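Local coordinates for protein dITP/XTP pyrophosphatase (Staphylococcus aureus, PDB 4BNQ) that probably hydrolyses non-canonical purine nucleoside triphosphates such as XTP, dITP and ITP to monophosphates and diphosphate, clearing them from the nucleotide pool with magnesium as cofactor, at residues F45-A57 / V116-V130. Sequence-based numbering, arbitrary orientation.
Sequences FEENAILKSEAAA and VCVISMSGPDMETKV. With PO4 (phosphate ion), chain C.
The helix segment 45-57 packing on the β-hairpin of segment 116-130 in the Ham1 fold illustrates how hydroxyls can join a helix to a sheet. Three buried serines carry the polar part of the contact: S53 OG lies 2.7 Å from S120 OG and 2.6 Å from S122 OG, hydrogen-bonded to both, with either partner able to donate. Rotated between its own backbone N and carbonyl carbon (chi1 61°), S53 OG drops between the two strand serines. S120 OG also reaches A49 O at 2.9 Å, a weak bond that is not settled, since the single S120 proton could go to S53 OG instead. Toward the hairpin turn, the extended E54 side chain swings its carboxylate over to T128, whose OG1 donates to OE2 across a very short 2.5 Å. Apolar contacts continue toward the helix N-terminus: I50 CG1 meets V130 CG1 at 3.8 Å, and the F45 ring meets V116 CG1 obliquely, 3.7 Å from CD2. From another side of the helix, K52 NZ forms a salt bridge with D68, the predicted proton acceptor. A possible, unsettled S122 OG to T128 OG1 step (2.8 Å) would complete a relay from S120 to E54, whose carboxylate would probably orient the protons of these largely self-partnered hydroxyls.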
ATOM      1  N   PHE A  45      16.645  -0.380   7.068  1.00 29.06           N
ATOM      2  CA  PHE A  45      16.127   0.857   6.489  1.00 30.98           C
ATOM      3  C   PHE A  45      15.586   1.790   7.574  1.00 28.64           C
ATOM      4  O   PHE A  45      15.813   2.997   7.533  1.00 25.71           O
ATOM      5  CB  PHE A  45      14.990   0.574   5.501  1.00 25.17           C
ATOM      6  CG  PHE A  45      15.377  -0.296   4.335  1.00 25.09           C
ATOM      7  CD1 PHE A  45      16.330   0.122   3.412  1.00 28.82           C
ATOM      8  CD2 PHE A  45      14.746  -1.507   4.128  1.00 28.60           C
ATOM      9  CE1 PHE A  45      16.669  -0.682   2.324  1.00 25.84           C
ATOM     10  CE2 PHE A  45      15.085  -2.312   3.046  1.00 28.69           C
ATOM     11  CZ  PHE A  45      16.047  -1.897   2.147  1.00 28.32           C
ATOM     12  N   GLU A  46      14.859   1.217   8.533  1.00 26.20           N
ATOM     13  CA  GLU A  46      14.184   1.994   9.557  1.00 33.14           C
ATOM     14  C   GLU A  46      15.193   2.753  10.410  1.00 33.22           C
ATOM     15  O   GLU A  46      15.016   3.946  10.672  1.00 28.03           O
ATOM     16  CB  GLU A  46      13.306   1.088  10.427  1.00 36.20           C
ATOM     17  CG  GLU A  46      12.923   1.701  11.771  1.00 43.04           C
ATOM     18  CD  GLU A  46      11.844   0.913  12.503  1.00 52.89           C
ATOM     19  OE1 GLU A  46      11.054   0.214  11.826  1.00 54.59           O
ATOM     20  OE2 GLU A  46      11.770   1.009  13.754  1.00 53.68           O
ATOM     21  N   GLU A  47      16.261   2.064  10.809  1.00 33.33           N
ATOM     22  CA  GLU A  47      17.315   2.670  11.616  1.00 33.81           C
ATOM     23  C   GLU A  47      18.043   3.777  10.875  1.00 30.61           C
ATOM     24  O   GLU A  47      18.387   4.809  11.454  1.00 29.25           O
ATOM     25  CB  GLU A  47      18.294   1.594  12.105  1.00 34.65           C
ATOM     26  CG  GLU A  47      17.660   0.635  13.103  1.00 35.59           C
ATOM     27  CD  GLU A  47      18.603  -0.459  13.565  1.00 41.57           C
ATOM     28  OE1 GLU A  47      19.800  -0.425  13.200  1.00 42.76           O
ATOM     29  OE2 GLU A  47      18.140  -1.361  14.293  1.00 45.92           O
ATOM     30  N   ASN A  48      18.283   3.570   9.588  1.00 30.65           N
ATOM     31  CA  ASN A  48      18.946   4.602   8.799  1.00 31.05           C
ATOM     32  C   ASN A  48      18.072   5.850   8.631  1.00 30.27           C
ATOM     33  O   ASN A  48      18.569   6.969   8.717  1.00 25.33           O
ATOM     34  CB  ASN A  48      19.399   4.044   7.452  1.00 28.17           C
ATOM     35  CG  ASN A  48      20.641   3.199   7.580  1.00 40.92           C
ATOM     36  OD1 ASN A  48      21.450   3.414   8.483  1.00 39.11           O
ATOM     37  ND2 ASN A  48      20.804   2.233   6.681  1.00 43.96           N
ATOM     38  N   ALA A  49      16.772   5.650   8.408  1.00 29.93           N
ATOM     39  CA  ALA A  49      15.835   6.769   8.284  1.00 26.67           C
ATOM     40  C   ALA A  49      15.729   7.583   9.586  1.00 24.95           C
ATOM     41  O   ALA A  49      15.751   8.808   9.562  1.00 25.94           O
ATOM     42  CB  ALA A  49      14.463   6.264   7.860  1.00 23.28           C
ATOM     43  N   ILE A  50      15.613   6.894  10.715  1.00 26.09           N
ATOM     44  CA  ILE A  50      15.559   7.543  12.016  1.00 25.38           C
ATOM     45  C   ILE A  50      16.807   8.393  12.275  1.00 28.42           C
ATOM     46  O   ILE A  50      16.718   9.514  12.781  1.00 27.38           O
ATOM     47  CB  ILE A  50      15.411   6.501  13.144  1.00 27.43           C
ATOM     48  CG1 ILE A  50      14.016   5.861  13.092  1.00 25.00           C
ATOM     49  CG2 ILE A  50      15.660   7.144  14.507  1.00 26.27           C
ATOM     50  CD1 ILE A  50      13.781   4.793  14.158  1.00 28.84           C
ATOM     51  N   LEU A  51      17.972   7.869  11.923  1.00 24.15           N
ATOM     52  CA  LEU A  51      19.201   8.612  12.149  1.00 29.63           C
ATOM     53  C   LEU A  51      19.159   9.910  11.341  1.00 27.43           C
ATOM     54  O   LEU A  51      19.541  10.972  11.829  1.00 28.56           O
ATOM     55  CB  LEU A  51      20.439   7.763  11.782  1.00 28.22           C
ATOM     56  CG  LEU A  51      20.821   6.579  12.686  1.00 27.26           C
ATOM     57  CD1 LEU A  51      21.803   5.651  11.969  1.00 27.44           C
ATOM     58  CD2 LEU A  51      21.438   7.060  13.990  1.00 29.71           C
ATOM     59  N   LYS A  52      18.672   9.845  10.110  1.00 26.56           N
ATOM     60  CA  LYS A  52      18.658  11.055   9.292  1.00 25.48           C
ATOM     61  C   LYS A  52      17.638  12.077   9.778  1.00 26.28           C
ATOM     62  O   LYS A  52      17.973  13.254   9.911  1.00 23.71           O
ATOM     63  CB  LYS A  52      18.509  10.728   7.796  1.00 25.69           C
ATOM     64  CG  LYS A  52      19.788  10.079   7.191  1.00 30.33           C
ATOM     65  CD  LYS A  52      19.616   9.641   5.729  1.00 27.24           C
ATOM     66  CE  LYS A  52      18.679   8.447   5.611  1.00 27.64           C
ATOM     67  NZ  LYS A  52      18.753   7.807   4.271  1.00 26.43           N
ATOM     68  N   SER A  53      16.410  11.638  10.072  1.00 23.56           N
ATOM     69  CA  SER A  53      15.367  12.586  10.473  1.00 25.48           C
ATOM     70  C   SER A  53      15.675  13.225  11.821  1.00 26.17           C
ATOM     71  O   SER A  53      15.513  14.438  11.990  1.00 25.18           O
ATOM     72  CB  SER A  53      13.984  11.930  10.509  1.00 24.60           C
ATOM     73  OG  SER A  53      13.973  10.884  11.449  1.00 24.01           O
ATOM     74  N   GLU A  54      16.125  12.418  12.780  1.00 27.73           N
ATOM     75  CA  GLU A  54      16.465  12.951  14.099  1.00 29.29           C
ATOM     76  C   GLU A  54      17.620  13.947  14.030  1.00 28.72           C
ATOM     77  O   GLU A  54      17.600  14.987  14.700  1.00 28.78           O
ATOM     78  CB  GLU A  54      16.716  11.819  15.103  1.00 27.30           C
ATOM     79  CG  GLU A  54      15.410  11.141  15.464  1.00 27.76           C
ATOM     80  CD  GLU A  54      15.526  10.099  16.561  1.00 32.60           C
ATOM     81  OE1 GLU A  54      16.664   9.727  16.945  1.00 31.36           O
ATOM     82  OE2 GLU A  54      14.459   9.625  17.021  1.00 31.54           O
ATOM     83  N   ALA A  55      18.600  13.661  13.181  1.00 26.86           N
ATOM     84  CA  ALA A  55      19.749  14.556  13.074  1.00 30.23           C
ATOM     85  C   ALA A  55      19.356  15.918  12.492  1.00 28.78           C
ATOM     86  O   ALA A  55      19.790  16.958  12.996  1.00 27.57           O
ATOM     87  CB  ALA A  55      20.874  13.911  12.263  1.00 27.45           C
ATOM     88  N   ALA A  56      18.522  15.917  11.451  1.00 27.51           N
ATOM     89  CA  ALA A  56      18.081  17.174  10.840  1.00 24.74           C
ATOM     90  C   ALA A  56      17.219  17.947  11.822  1.00 25.80           C
ATOM     91  O   ALA A  56      17.341  19.167  11.955  1.00 26.13           O
ATOM     92  CB  ALA A  56      17.313  16.913   9.571  1.00 24.19           C
ATOM     93  N   ALA A  57      16.352  17.222  12.520  1.00 29.70           N
ATOM     94  CA  ALA A  57      15.386  17.837  13.420  1.00 29.11           C
ATOM     95  C   ALA A  57      16.081  18.506  14.599  1.00 30.85           C
ATOM     96  O   ALA A  57      15.738  19.631  14.961  1.00 28.37           O
ATOM     97  CB  ALA A  57      14.391  16.812  13.899  1.00 26.64           C
ATOM     98  N   VAL A 116      11.569  -1.209  -1.343  1.00 26.93           N
ATOM     99  CA  VAL A 116      11.149  -0.921   0.019  1.00 26.18           C
ATOM    100  C   VAL A 116      11.452   0.535   0.379  1.00 28.08           C
ATOM    101  O   VAL A 116      12.517   1.037   0.055  1.00 27.67           O
ATOM    102  CB  VAL A 116      11.827  -1.890   1.015  1.00 27.63           C
ATOM    103  CG1 VAL A 116      11.467  -1.530   2.440  1.00 25.84           C
ATOM    104  CG2 VAL A 116      11.404  -3.337   0.714  1.00 28.17           C
ATOM    105  N   CYS A 117      10.500   1.218   1.010  1.00 28.27           N
ATOM    106  CA  CYS A 117      10.713   2.585   1.463  1.00 24.33           C
ATOM    107  C   CYS A 117      10.225   2.781   2.890  1.00 27.55           C
ATOM    108  O   CYS A 117       9.048   2.535   3.190  1.00 28.62           O
ATOM    109  CB  CYS A 117      10.000   3.587   0.564  1.00 24.58           C
ATOM    110  SG  CYS A 117       9.942   5.251   1.327  1.00 27.72           S
ATOM    111  N   VAL A 118      11.133   3.217   3.762  1.00 27.23           N
ATOM    112  CA  VAL A 118      10.762   3.608   5.114  1.00 27.94           C
ATOM    113  C   VAL A 118      10.930   5.111   5.307  1.00 24.90           C
ATOM    114  O   VAL A 118      12.010   5.648   5.105  1.00 24.27           O
ATOM    115  CB  VAL A 118      11.588   2.894   6.177  1.00 25.30           C
ATOM    116  CG1 VAL A 118      11.232   3.448   7.558  1.00 25.33           C
ATOM    117  CG2 VAL A 118      11.344   1.388   6.115  1.00 27.71           C
ATOM    118  N   ILE A 119       9.843   5.777   5.688  1.00 28.34           N
ATOM    119  CA  ILE A 119       9.826   7.213   5.960  1.00 24.95           C
ATOM    120  C   ILE A 119       9.806   7.398   7.474  1.00 28.72           C
ATOM    121  O   ILE A 119       8.954   6.821   8.142  1.00 32.54           O
ATOM    122  CB  ILE A 119       8.543   7.848   5.396  1.00 28.20           C
ATOM    123  CG1 ILE A 119       8.495   7.714   3.870  1.00 29.82           C
ATOM    124  CG2 ILE A 119       8.425   9.324   5.776  1.00 23.97           C
ATOM    125  CD1 ILE A 119       9.532   8.551   3.121  1.00 24.80           C
ATOM    126  N   SER A 120      10.725   8.180   8.036  1.00 26.25           N
ATOM    127  CA  SER A 120      10.595   8.524   9.451  1.00 26.82           C
ATOM    128  C   SER A 120      10.337  10.015   9.661  1.00 27.27           C
ATOM    129  O   SER A 120      10.964  10.857   9.013  1.00 31.01           O
ATOM    130  CB  SER A 120      11.814   8.078  10.255  1.00 26.48           C
ATOM    131  OG  SER A 120      12.924   8.877   9.940  1.00 31.49           O
ATOM    132  N   MET A 121       9.419  10.339  10.565  1.00 25.47           N
ATOM    133  CA  MET A 121       9.141  11.732  10.904  1.00 27.65           C
ATOM    134  C   MET A 121       9.699  12.044  12.290  1.00 30.41           C
ATOM    135  O   MET A 121       9.494  11.291  13.241  1.00 29.14           O
ATOM    136  CB  MET A 121       7.635  12.004  10.865  1.00 29.45           C
ATOM    137  CG  MET A 121       7.237  13.434  11.232  1.00 29.84           C
ATOM    138  SD  MET A 121       5.459  13.773  10.971  1.00 19.09           S
ATOM    139  CE  MET A 121       5.671  14.869   9.607  1.00 27.27           C
ATOM    140  N   SER A 122      10.419  13.151  12.402  1.00 28.26           N
ATOM    141  CA  SER A 122      10.987  13.534  13.678  1.00 28.46           C
ATOM    142  C   SER A 122      10.811  15.013  13.886  1.00 31.54           C
ATOM    143  O   SER A 122      10.717  15.783  12.923  1.00 31.66           O
ATOM    144  CB  SER A 122      12.467  13.177  13.736  1.00 26.54           C
ATOM    145  OG  SER A 122      12.628  11.796  13.494  1.00 27.35           O
ATOM    146  N   GLY A 123      10.770  15.406  15.150  1.00 31.68           N
ATOM    147  CA  GLY A 123      10.478  16.775  15.508  1.00 30.37           C
ATOM    148  C   GLY A 123      10.692  17.002  16.988  1.00 33.73           C
ATOM    149  O   GLY A 123      10.809  16.049  17.771  1.00 32.76           O
ATOM    150  N   PRO A 124      10.748  18.278  17.382  1.00 37.50           N
ATOM    151  CA  PRO A 124      11.018  18.670  18.773  1.00 40.70           C
ATOM    152  C   PRO A 124       9.857  18.392  19.725  1.00 38.04           C
ATOM    153  O   PRO A 124      10.060  18.460  20.925  1.00 42.79           O
ATOM    154  CB  PRO A 124      11.296  20.180  18.677  1.00 35.42           C
ATOM    155  CG  PRO A 124      10.676  20.614  17.387  1.00 41.37           C
ATOM    156  CD  PRO A 124      10.687  19.429  16.465  1.00 36.11           C
ATOM    157  N   ASP A 125       8.679  18.066  19.207  1.00 40.40           N
ATOM    158  CA  ASP A 125       7.516  17.863  20.064  1.00 43.85           C
ATOM    159  C   ASP A 125       6.844  16.505  19.912  1.00 46.27           C
ATOM    160  O   ASP A 125       5.712  16.332  20.360  1.00 48.49           O
ATOM    161  CB  ASP A 125       6.483  18.966  19.818  1.00 44.11           C
ATOM    162  CG  ASP A 125       7.039  20.352  20.094  1.00 53.38           C
ATOM    163  OD1 ASP A 125       7.755  20.526  21.110  1.00 57.36           O
ATOM    164  OD2 ASP A 125       6.771  21.267  19.287  1.00 53.97           O
ATOM    165  N   MET A 126       7.531  15.550  19.287  1.00 44.17           N
ATOM    166  CA  MET A 126       6.980  14.210  19.070  1.00 35.91           C
ATOM    167  C   MET A 126       8.105  13.203  19.181  1.00 37.29           C
ATOM    168  O   MET A 126       9.264  13.547  18.946  1.00 40.78           O
ATOM    169  CB  MET A 126       6.369  14.111  17.681  1.00 32.88           C
ATOM    170  CG  MET A 126       7.398  14.335  16.576  1.00 37.46           C
ATOM    171  SD  MET A 126       6.691  14.364  14.928  1.00 31.94           S
ATOM    172  CE  MET A 126       5.997  12.711  14.870  1.00 29.44           C
ATOM    173  N   GLU A 127       7.779  11.974  19.567  1.00 38.03           N
ATOM    174  CA  GLU A 127       8.712  10.866  19.401  1.00 42.62           C
ATOM    175  C   GLU A 127       8.778  10.545  17.919  1.00 38.12           C
ATOM    176  O   GLU A 127       7.802  10.735  17.191  1.00 36.33           O
ATOM    177  CB  GLU A 127       8.236   9.629  20.153  1.00 44.86           C
ATOM    178  CG  GLU A 127       8.417   9.712  21.654  1.00 57.35           C
ATOM    179  CD  GLU A 127       7.970   8.444  22.356  1.00 68.30           C
ATOM    180  OE1 GLU A 127       7.765   7.418  21.665  1.00 71.67           O
ATOM    181  OE2 GLU A 127       7.820   8.473  23.596  1.00 71.39           O
ATOM    182  N   THR A 128       9.920  10.057  17.464  1.00 31.98           N
ATOM    183  CA  THR A 128      10.059   9.738  16.056  1.00 31.10           C
ATOM    184  C   THR A 128       9.083   8.651  15.631  1.00 32.76           C
ATOM    185  O   THR A 128       8.881   7.668  16.351  1.00 32.23           O
ATOM    186  CB  THR A 128      11.475   9.306  15.730  1.00 29.66           C
ATOM    187  OG1 THR A 128      12.358  10.418  15.953  1.00 29.99           O
ATOM    188  CG2 THR A 128      11.563   8.863  14.279  1.00 26.84           C
ATOM    189  N   LYS A 129       8.470   8.828  14.462  1.00 31.10           N
ATOM    190  CA  LYS A 129       7.540   7.832  13.949  1.00 29.14           C
ATOM    191  C   LYS A 129       7.947   7.353  12.538  1.00 32.08           C
ATOM    192  O   LYS A 129       8.391   8.156  11.704  1.00 28.78           O
ATOM    193  CB  LYS A 129       6.112   8.395  13.993  1.00 34.57           C
ATOM    194  CG  LYS A 129       5.042   7.343  13.766  1.00 44.53           C
ATOM    195  CD  LYS A 129       5.326   6.038  14.531  1.00 42.31           C
ATOM    196  CE  LYS A 129       4.469   4.880  13.981  1.00 47.24           C
ATOM    197  NZ  LYS A 129       2.999   5.161  14.010  1.00 47.72           N
ATOM    198  N   VAL A 130       7.822   6.046  12.287  1.00 30.46           N
ATOM    199  CA  VAL A 130       8.245   5.447  11.015  1.00 28.91           C
ATOM    200  C   VAL A 130       7.094   4.808  10.237  1.00 33.32           C
ATOM    201  O   VAL A 130       6.160   4.267  10.833  1.00 34.10           O
ATOM    202  CB  VAL A 130       9.336   4.372  11.224  1.00 34.35           C
ATOM    203  CG1 VAL A 130      10.569   4.997  11.820  1.00 31.70           C
ATOM    204  CG2 VAL A 130       8.815   3.247  12.123  1.00 33.32           C
TER
HETATM  205  P   PO4 C 800      19.571   9.756   1.365  1.00 32.85           P
HETATM  206  O1  PO4 C 800      18.054   9.921   1.476  1.00 29.65           O
HETATM  207  O2  PO4 C 800      19.910   9.061   0.066  1.00 35.86           O
HETATM  208  O3  PO4 C 800      20.053   8.896   2.519  1.00 37.39           O
HETATM  209  O4  PO4 C 800      20.247  11.096   1.421  1.00 29.01           O